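Local coordinates for intracellular sulfur oxidation protein DsrF (Allochromatium vinosum, PDB 2HY5), which has no established function but could take part in the oxidation of sulfur stored inside the cell, at residues 76-88 and 109-123. Sequence-based numbering, arbitrary orientation.
Sequences EVRRIYVDRDSLE and EEFDNIVEVIDSARV
Val82 and Glu116 join two neighbouring parallel strands, 79-83 and 115-118: Val82 N donates to Glu116 O, Val82 O accepts from Ile118 N, and Arg84 N carries the ladder one step on, to Ile118 O at 2.8 Å. On the sheet face bearing Ile80, Val82, Val115 and Val117, beta-branched residues suit the extended backbone. CG2 of Val82 lies against CG1 of Val115 at 3.6 Å, and Leu87, reaching back from helix 84-89, sets its CD1 into the notch between the two methyls of Val117. Just ahead of Val115, Ile114 holds its CG1 between its backbone N and carbonyl carbon (chi1 46°). This carries Ile114 CD1 to Ile80 CD1, 3.3 Å away and tighter than usual. On the other side of the sheet, where Tyr81, Glu116 and Ile118 point, CD1 of Ile118 fits against the tyrosine CB, 3.7 Å away, while the Glu116 carboxylate, nearly coplanar with the ring, brings OE1 to its edge. Arg78 and Glu109 form a salt bridge, NH1 to OE2 3.3 Å, the two planes almost perpendicular. Asp83 N-caps helix 84-89: its OD2 accepts from Ser86 N and OG, while OD1 rests 3.5 Å from CG2 of Val123. Replacing Asp83 with an alanine would probably leave Ser86 N without its side-chain cap and open a gap beside Val123. This is an edge pair in the parallel sheet of a DsrE/DsrF-like alpha/beta fold, each strand leading into a helix N-capped by an aspartate (Asp83, Asp119); strand 38-43 flanks 79-83, Leu126 of helix 120-129 packs on Tyr81 and Ile118, and Phe23 of the DsrH chain meets Asp83 and Val123.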
ATOM      1  N   GLU B  76      26.034  -0.934 -17.325  1.00 22.26           N
ATOM      2  CA  GLU B  76      27.148  -1.096 -16.393  1.00 23.82           C
ATOM      3  C   GLU B  76      26.862  -1.799 -15.073  1.00 22.00           C
ATOM      4  O   GLU B  76      27.721  -1.820 -14.193  1.00 21.38           O
ATOM      5  CB  GLU B  76      27.802   0.260 -16.092  1.00 69.00           C
ATOM      6  CG  GLU B  76      28.961   0.618 -17.009  1.00 74.44           C
ATOM      7  CD  GLU B  76      29.782   1.785 -16.488  1.00 77.93           C
ATOM      8  OE1 GLU B  76      30.823   2.101 -17.103  1.00 80.74           O
ATOM      9  OE2 GLU B  76      29.391   2.382 -15.462  1.00 80.49           O
ATOM     10  N   VAL B  77      25.671  -2.363 -14.914  1.00 17.96           N
ATOM     11  CA  VAL B  77      25.368  -3.064 -13.675  1.00 15.81           C
ATOM     12  C   VAL B  77      26.007  -4.450 -13.742  1.00 15.27           C
ATOM     13  O   VAL B  77      25.597  -5.301 -14.531  1.00 16.26           O
ATOM     14  CB  VAL B  77      23.857  -3.211 -13.457  1.00 13.27           C
ATOM     15  CG1 VAL B  77      23.600  -3.789 -12.078  1.00 13.26           C
ATOM     16  CG2 VAL B  77      23.181  -1.855 -13.604  1.00 13.65           C
ATOM     17  N   ARG B  78      27.019  -4.660 -12.908  1.00 13.41           N
ATOM     18  CA  ARG B  78      27.760  -5.915 -12.865  1.00 14.56           C
ATOM     19  C   ARG B  78      27.341  -6.777 -11.678  1.00 13.12           C
ATOM     20  O   ARG B  78      27.422  -8.008 -11.734  1.00 13.62           O
ATOM     21  CB  ARG B  78      29.258  -5.601 -12.774  1.00 27.66           C
ATOM     22  CG  ARG B  78      30.176  -6.798 -12.569  1.00 33.14           C
ATOM     23  CD  ARG B  78      30.189  -7.715 -13.776  1.00 36.51           C
ATOM     24  NE  ARG B  78      31.240  -8.724 -13.687  1.00 41.74           N
ATOM     25  CZ  ARG B  78      32.540  -8.470 -13.822  1.00 44.33           C
ATOM     26  NH1 ARG B  78      32.960  -7.234 -14.056  1.00 45.84           N
ATOM     27  NH2 ARG B  78      33.421  -9.455 -13.721  1.00 47.50           N
ATOM     28  N   ARG B  79      26.889  -6.124 -10.611  1.00 12.74           N
ATOM     29  CA  ARG B  79      26.489  -6.824  -9.397  1.00 13.05           C
ATOM     30  C   ARG B  79      24.982  -6.921  -9.178  1.00 10.78           C
ATOM     31  O   ARG B  79      24.343  -5.966  -8.740  1.00 12.25           O
ATOM     32  CB  ARG B  79      27.135  -6.153  -8.182  1.00 24.88           C
ATOM     33  CG  ARG B  79      28.649  -6.117  -8.228  1.00 30.65           C
ATOM     34  CD  ARG B  79      29.218  -7.519  -8.392  1.00 35.28           C
ATOM     35  NE  ARG B  79      30.675  -7.511  -8.501  1.00 39.88           N
ATOM     36  CZ  ARG B  79      31.414  -8.591  -8.729  1.00 40.96           C
ATOM     37  NH1 ARG B  79      30.836  -9.774  -8.875  1.00 43.85           N
ATOM     38  NH2 ARG B  79      32.733  -8.488  -8.808  1.00 43.35           N
ATOM     39  N   ILE B  80      24.431  -8.091  -9.473  1.00  9.82           N
ATOM     40  CA  ILE B  80      23.009  -8.358  -9.300  1.00  8.24           C
ATOM     41  C   ILE B  80      22.919  -9.581  -8.395  1.00  7.68           C
ATOM     42  O   ILE B  80      23.410 -10.652  -8.740  1.00  9.31           O
ATOM     43  CB  ILE B  80      22.335  -8.636 -10.657  1.00 13.52           C
ATOM     44  CG1 ILE B  80      22.421  -7.378 -11.527  1.00 15.63           C
ATOM     45  CG2 ILE B  80      20.887  -9.051 -10.450  1.00 15.01           C
ATOM     46  CD1 ILE B  80      21.804  -7.532 -12.899  1.00 17.51           C
ATOM     47  N   TYR B  81      22.312  -9.403  -7.226  1.00  7.22           N
ATOM     48  CA  TYR B  81      22.201 -10.481  -6.248  1.00  7.46           C
ATOM     49  C   TYR B  81      20.780 -10.923  -5.952  1.00  8.62           C
ATOM     50  O   TYR B  81      19.851 -10.120  -5.948  1.00  7.43           O
ATOM     51  CB  TYR B  81      22.856 -10.060  -4.934  1.00  9.89           C
ATOM     52  CG  TYR B  81      24.295  -9.621  -5.066  1.00 12.64           C
ATOM     53  CD1 TYR B  81      24.637  -8.268  -5.066  1.00 14.69           C
ATOM     54  CD2 TYR B  81      25.317 -10.559  -5.181  1.00 15.60           C
ATOM     55  CE1 TYR B  81      25.967  -7.861  -5.173  1.00 15.72           C
ATOM     56  CE2 TYR B  81      26.644 -10.167  -5.289  1.00 16.19           C
ATOM     57  CZ  TYR B  81      26.963  -8.820  -5.283  1.00 16.61           C
ATOM     58  OH  TYR B  81      28.279  -8.438  -5.385  1.00 18.06           O
ATOM     59  N   VAL B  82      20.632 -12.215  -5.669  1.00  9.08           N
ATOM     60  CA  VAL B  82      19.336 -12.800  -5.350  1.00  8.62           C
ATOM     61  C   VAL B  82      19.486 -13.634  -4.085  1.00  8.45           C
ATOM     62  O   VAL B  82      20.357 -14.497  -4.007  1.00  8.02           O
ATOM     63  CB  VAL B  82      18.835 -13.700  -6.500  1.00 10.58           C
ATOM     64  CG1 VAL B  82      17.463 -14.263  -6.161  1.00 10.92           C
ATOM     65  CG2 VAL B  82      18.772 -12.890  -7.786  1.00 12.67           C
ATOM     66  N   ASP B  83      18.636 -13.363  -3.096  1.00  8.16           N
ATOM     67  CA  ASP B  83      18.672 -14.069  -1.815  1.00  7.15           C
ATOM     68  C   ASP B  83      18.253 -15.529  -1.964  1.00  9.11           C
ATOM     69  O   ASP B  83      17.126 -15.814  -2.341  1.00  8.36           O
ATOM     70  CB  ASP B  83      17.755 -13.364  -0.813  1.00 12.00           C
ATOM     71  CG  ASP B  83      17.799 -13.997   0.560  1.00 14.43           C
ATOM     72  OD1 ASP B  83      18.893 -14.027   1.163  1.00 18.29           O
ATOM     73  OD2 ASP B  83      16.742 -14.467   1.035  1.00 15.30           O
ATOM     74  N   ARG B  84      19.152 -16.456  -1.641  1.00  7.63           N
ATOM     75  CA  ARG B  84      18.827 -17.874  -1.789  1.00  9.01           C
ATOM     76  C   ARG B  84      17.677 -18.348  -0.906  1.00  7.41           C
ATOM     77  O   ARG B  84      16.893 -19.200  -1.314  1.00  8.50           O
ATOM     78  CB  ARG B  84      20.072 -18.747  -1.541  1.00 13.90           C
ATOM     79  CG  ARG B  84      20.443 -18.974  -0.087  1.00 18.44           C
ATOM     80  CD  ARG B  84      21.800 -19.677   0.010  1.00 19.04           C
ATOM     81  NE  ARG B  84      21.812 -20.993  -0.628  1.00 20.04           N
ATOM     82  CZ  ARG B  84      21.409 -22.118  -0.041  1.00 22.12           C
ATOM     83  NH1 ARG B  84      20.961 -22.097   1.206  1.00 22.51           N
ATOM     84  NH2 ARG B  84      21.454 -23.268  -0.703  1.00 23.99           N
ATOM     85  N   ASP B  85      17.566 -17.805   0.299  1.00  8.12           N
ATOM     86  CA  ASP B  85      16.493 -18.217   1.197  1.00  9.85           C
ATOM     87  C   ASP B  85      15.131 -17.821   0.638  1.00  9.16           C
ATOM     88  O   ASP B  85      14.158 -18.564   0.772  1.00  9.05           O
ATOM     89  CB  ASP B  85      16.705 -17.603   2.579  1.00 20.36           C
ATOM     90  CG  ASP B  85      17.912 -18.184   3.289  1.00 26.28           C
ATOM     91  OD1 ASP B  85      18.335 -17.625   4.323  1.00 29.34           O
ATOM     92  OD2 ASP B  85      18.434 -19.215   2.814  1.00 27.79           O
ATOM     93  N   SER B  86      15.071 -16.653   0.007  1.00  9.12           N
ATOM     94  CA  SER B  86      13.827 -16.167  -0.588  1.00  9.16           C
ATOM     95  C   SER B  86      13.389 -17.080  -1.732  1.00  8.83           C
ATOM     96  O   SER B  86      12.201 -17.369  -1.887  1.00  8.12           O
ATOM     97  CB  SER B  86      14.015 -14.743  -1.103  1.00  9.47           C
ATOM     98  OG  SER B  86      14.309 -13.870  -0.029  1.00  9.61           O
ATOM     99  N   LEU B  87      14.349 -17.530  -2.533  1.00  7.16           N
ATOM    100  CA  LEU B  87      14.049 -18.425  -3.643  1.00  9.43           C
ATOM    101  C   LEU B  87      13.469 -19.729  -3.117  1.00 10.51           C
ATOM    102  O   LEU B  87      12.458 -20.212  -3.619  1.00 11.31           O
ATOM    103  CB  LEU B  87      15.315 -18.727  -4.452  1.00 11.80           C
ATOM    104  CG  LEU B  87      15.900 -17.621  -5.326  1.00 12.44           C
ATOM    105  CD1 LEU B  87      17.153 -18.139  -6.021  1.00 12.31           C
ATOM    106  CD2 LEU B  87      14.861 -17.186  -6.357  1.00 13.35           C
ATOM    107  N   GLU B  88      14.117 -20.299  -2.105  1.00 11.48           N
ATOM    108  CA  GLU B  88      13.669 -21.561  -1.517  1.00 13.72           C
ATOM    109  C   GLU B  88      12.269 -21.460  -0.922  1.00 12.90           C
ATOM    110  O   GLU B  88      11.432 -22.349  -1.117  1.00 13.19           O
ATOM    111  CB  GLU B  88      14.645 -22.017  -0.428  1.00 39.00           C
ATOM    112  CG  GLU B  88      14.223 -23.294   0.288  1.00 47.19           C
ATOM    113  CD  GLU B  88      15.134 -23.646   1.449  1.00 52.95           C
ATOM    114  OE1 GLU B  88      15.250 -22.828   2.390  1.00 57.14           O
ATOM    115  OE2 GLU B  88      15.729 -24.742   1.422  1.00 57.01           O
ATOM    116  N   GLU B 109      35.636  -8.948 -21.034  1.00 23.72           N
ATOM    117  CA  GLU B 109      34.773  -9.862 -20.302  1.00 23.06           C
ATOM    118  C   GLU B 109      33.424  -9.971 -21.001  1.00 21.31           C
ATOM    119  O   GLU B 109      32.840  -8.971 -21.416  1.00 20.36           O
ATOM    120  CB  GLU B 109      34.615  -9.415 -18.844  1.00 37.27           C
ATOM    121  CG  GLU B 109      34.232  -7.968 -18.641  1.00 41.62           C
ATOM    122  CD  GLU B 109      34.546  -7.486 -17.232  1.00 43.74           C
ATOM    123  OE1 GLU B 109      34.330  -6.289 -16.945  1.00 46.77           O
ATOM    124  OE2 GLU B 109      35.015  -8.305 -16.413  1.00 43.61           O
ATOM    125  N   GLU B 110      32.954 -11.203 -21.152  1.00 19.38           N
ATOM    126  CA  GLU B 110      31.683 -11.479 -21.813  1.00 19.15           C
ATOM    127  C   GLU B 110      30.983 -12.599 -21.063  1.00 16.68           C
ATOM    128  O   GLU B 110      31.235 -13.775 -21.316  1.00 17.66           O
ATOM    129  CB  GLU B 110      31.932 -11.911 -23.257  1.00 46.17           C
ATOM    130  CG  GLU B 110      32.733 -10.916 -24.077  1.00 53.01           C
ATOM    131  CD  GLU B 110      33.238 -11.513 -25.376  1.00 56.79           C
ATOM    132  OE1 GLU B 110      32.404 -11.981 -26.180  1.00 59.33           O
ATOM    133  OE2 GLU B 110      34.469 -11.511 -25.591  1.00 60.54           O
ATOM    134  N   PHE B 111      30.108 -12.231 -20.135  1.00 14.41           N
ATOM    135  CA  PHE B 111      29.380 -13.215 -19.340  1.00 14.31           C
ATOM    136  C   PHE B 111      27.924 -13.359 -19.767  1.00 13.85           C
ATOM    137  O   PHE B 111      27.215 -12.366 -19.944  1.00 13.78           O
ATOM    138  CB  PHE B 111      29.438 -12.836 -17.863  1.00 18.96           C
ATOM    139  CG  PHE B 111      30.814 -12.924 -17.271  1.00 21.81           C
ATOM    140  CD1 PHE B 111      31.447 -14.156 -17.132  1.00 23.07           C
ATOM    141  CD2 PHE B 111      31.481 -11.777 -16.853  1.00 23.85           C
ATOM    142  CE1 PHE B 111      32.723 -14.242 -16.586  1.00 22.05           C
ATOM    143  CE2 PHE B 111      32.760 -11.855 -16.304  1.00 23.89           C
ATOM    144  CZ  PHE B 111      33.380 -13.090 -16.169  1.00 22.58           C
ATOM    145  N   ASP B 112      27.486 -14.605 -19.918  1.00 12.76           N
ATOM    146  CA  ASP B 112      26.117 -14.920 -20.315  1.00 15.01           C
ATOM    147  C   ASP B 112      25.131 -14.553 -19.207  1.00 12.61           C
ATOM    148  O   ASP B 112      23.973 -14.224 -19.475  1.00 10.29           O
ATOM    149  CB  ASP B 112      26.004 -16.416 -20.624  1.00 36.01           C
ATOM    150  CG  ASP B 112      26.885 -16.840 -21.782  1.00 41.76           C
ATOM    151  OD1 ASP B 112      27.928 -16.190 -22.014  1.00 46.56           O
ATOM    152  OD2 ASP B 112      26.546 -17.838 -22.449  1.00 44.45           O
ATOM    153  N   ASN B 113      25.585 -14.622 -17.961  1.00 13.02           N
ATOM    154  CA  ASN B 113      24.714 -14.301 -16.839  1.00 12.32           C
ATOM    155  C   ASN B 113      25.512 -13.872 -15.620  1.00 12.44           C
ATOM    156  O   ASN B 113      26.434 -14.563 -15.190  1.00 15.43           O
ATOM    157  CB  ASN B 113      23.838 -15.512 -16.491  1.00 12.51           C
ATOM    158  CG  ASN B 113      22.833 -15.213 -15.388  1.00 13.55           C
ATOM    159  OD1 ASN B 113      22.435 -14.065 -15.190  1.00 11.32           O
ATOM    160  ND2 ASN B 113      22.405 -16.252 -14.678  1.00 13.41           N
ATOM    161  N   ILE B 114      25.156 -12.721 -15.066  1.00 10.49           N
ATOM    162  CA  ILE B 114      25.836 -12.228 -13.884  1.00 11.56           C
ATOM    163  C   ILE B 114      24.956 -12.290 -12.639  1.00 10.78           C
ATOM    164  O   ILE B 114      25.380 -11.900 -11.552  1.00 12.21           O
ATOM    165  CB  ILE B 114      26.364 -10.784 -14.096  1.00 14.11           C
ATOM    166  CG1 ILE B 114      25.293  -9.897 -14.732  1.00 17.33           C
ATOM    167  CG2 ILE B 114      27.589 -10.819 -14.993  1.00 15.85           C
ATOM    168  CD1 ILE B 114      24.089  -9.642 -13.868  1.00 18.85           C
ATOM    169  N   VAL B 115      23.729 -12.780 -12.793  1.00 10.69           N
ATOM    170  CA  VAL B 115      22.833 -12.898 -11.648  1.00  9.43           C
ATOM    171  C   VAL B 115      23.431 -13.929 -10.698  1.00 11.18           C
ATOM    172  O   VAL B 115      23.654 -15.089 -11.074  1.00  9.76           O
ATOM    173  CB  VAL B 115      21.422 -13.358 -12.070  1.00 13.06           C
ATOM    174  CG1 VAL B 115      20.557 -13.578 -10.835  1.00 13.43           C
ATOM    175  CG2 VAL B 115      20.782 -12.313 -12.968  1.00 11.64           C
ATOM    176  N   GLU B 116      23.697 -13.501  -9.470  1.00  8.72           N
ATOM    177  CA  GLU B 116      24.287 -14.386  -8.476  1.00 10.76           C
ATOM    178  C   GLU B 116      23.400 -14.640  -7.268  1.00  9.24           C
ATOM    179  O   GLU B 116      22.924 -13.706  -6.626  1.00  8.02           O
ATOM    180  CB  GLU B 116      25.624 -13.814  -8.007  1.00 12.96           C
ATOM    181  CG  GLU B 116      26.261 -14.610  -6.886  1.00 19.04           C
ATOM    182  CD  GLU B 116      27.643 -14.106  -6.522  1.00 23.17           C
ATOM    183  OE1 GLU B 116      27.768 -12.936  -6.102  1.00 24.31           O
ATOM    184  OE2 GLU B 116      28.608 -14.884  -6.663  1.00 24.27           O
ATOM    185  N   VAL B 117      23.188 -15.916  -6.961  1.00  9.26           N
ATOM    186  CA  VAL B 117      22.391 -16.308  -5.809  1.00 10.20           C
ATOM    187  C   VAL B 117      23.326 -16.355  -4.600  1.00 11.08           C
ATOM    188  O   VAL B 117      24.369 -17.017  -4.637  1.00 10.66           O
ATOM    189  CB  VAL B 117      21.746 -17.691  -6.038  1.00 12.97           C
ATOM    190  CG1 VAL B 117      21.007 -18.141  -4.790  1.00 15.93           C
ATOM    191  CG2 VAL B 117      20.798 -17.618  -7.222  1.00 14.21           C
ATOM    192  N   ILE B 118      22.954 -15.644  -3.539  1.00  7.94           N
ATOM    193  CA  ILE B 118      23.774 -15.582  -2.335  1.00  8.13           C
ATOM    194  C   ILE B 118      23.040 -15.911  -1.045  1.00  8.03           C
ATOM    195  O   ILE B 118      21.815 -15.814  -0.965  1.00  8.19           O
ATOM    196  CB  ILE B 118      24.406 -14.189  -2.171  1.00  9.06           C
ATOM    197  CG1 ILE B 118      23.308 -13.117  -2.144  1.00  9.60           C
ATOM    198  CG2 ILE B 118      25.399 -13.947  -3.297  1.00  8.92           C
ATOM    199  CD1 ILE B 118      23.819 -11.716  -1.780  1.00  9.18           C
ATOM    200  N   ASP B 119      23.811 -16.279  -0.025  1.00  8.42           N
ATOM    201  CA  ASP B 119      23.262 -16.627   1.278  1.00 11.00           C
ATOM    202  C   ASP B 119      22.975 -15.385   2.126  1.00  9.43           C
ATOM    203  O   ASP B 119      23.393 -14.278   1.789  1.00  9.44           O
ATOM    204  CB  ASP B 119      24.232 -17.538   2.034  1.00 17.58           C
ATOM    205  CG  ASP B 119      25.519 -16.826   2.418  1.00 21.50           C
ATOM    206  OD1 ASP B 119      26.383 -16.616   1.539  1.00 24.13           O
ATOM    207  OD2 ASP B 119      25.660 -16.470   3.604  1.00 23.18           O
ATOM    208  N   SER B 120      22.281 -15.594   3.239  1.00 11.39           N
ATOM    209  CA  SER B 120      21.895 -14.512   4.138  1.00 11.40           C
ATOM    210  C   SER B 120      23.050 -13.691   4.709  1.00 11.41           C
ATOM    211  O   SER B 120      22.933 -12.473   4.855  1.00 10.03           O
ATOM    212  CB  SER B 120      21.042 -15.068   5.282  1.00 22.66           C
ATOM    213  OG  SER B 120      21.748 -16.050   6.018  1.00 25.22           O
ATOM    214  N   ALA B 121      24.160 -14.345   5.036  1.00 10.22           N
ATOM    215  CA  ALA B 121      25.316 -13.642   5.591  1.00 11.75           C
ATOM    216  C   ALA B 121      25.911 -12.686   4.564  1.00 10.50           C
ATOM    217  O   ALA B 121      26.315 -11.575   4.897  1.00 10.03           O
ATOM    218  CB  ALA B 121      26.371 -14.647   6.048  1.00 18.69           C
ATOM    219  N   ARG B 122      25.961 -13.122   3.309  1.00  9.43           N
ATOM    220  CA  ARG B 122      26.501 -12.292   2.237  1.00  9.82           C
ATOM    221  C   ARG B 122      25.592 -11.088   2.011  1.00  8.75           C
ATOM    222  O   ARG B 122      26.062  -9.981   1.741  1.00  8.06           O
ATOM    223  CB  ARG B 122      26.618 -13.119   0.953  1.00 14.19           C
ATOM    224  CG  ARG B 122      27.113 -12.355  -0.265  1.00 16.41           C
ATOM    225  CD  ARG B 122      28.502 -11.760  -0.058  1.00 22.16           C
ATOM    226  NE  ARG B 122      28.981 -11.112  -1.280  1.00 26.43           N
ATOM    227  CZ  ARG B 122      30.005 -10.265  -1.334  1.00 30.19           C
ATOM    228  NH1 ARG B 122      30.674  -9.953  -0.232  1.00 31.08           N
ATOM    229  NH2 ARG B 122      30.355  -9.722  -2.492  1.00 30.61           N
ATOM    230  N   VAL B 123      24.285 -11.306   2.118  1.00  9.21           N
ATOM    231  CA  VAL B 123      23.320 -10.224   1.947  1.00 10.28           C
ATOM    232  C   VAL B 123      23.584  -9.155   3.004  1.00 10.79           C
ATOM    233  O   VAL B 123      23.680  -7.965   2.697  1.00 10.79           O
ATOM    234  CB  VAL B 123      21.866 -10.738   2.110  1.00  7.39           C
ATOM    235  CG1 VAL B 123      20.884  -9.563   2.131  1.00  9.58           C
ATOM    236  CG2 VAL B 123      21.518 -11.674   0.972  1.00  9.42           C
TER
HETATM  237  O   HOH W   1      26.492 -10.245  -9.760  1.00 14.21           O
HETATM  238  O   HOH W   2      28.215 -11.307  -8.143  1.00 36.24           O
HETATM  239  O   HOH W   3      30.297 -11.008  -5.195  1.00 25.85           O
HETATM  240  O   HOH W   4      19.602 -16.312   1.615  1.00 24.08           O
HETATM  241  O   HOH W   5      20.117 -18.438   6.738  1.00 38.30           O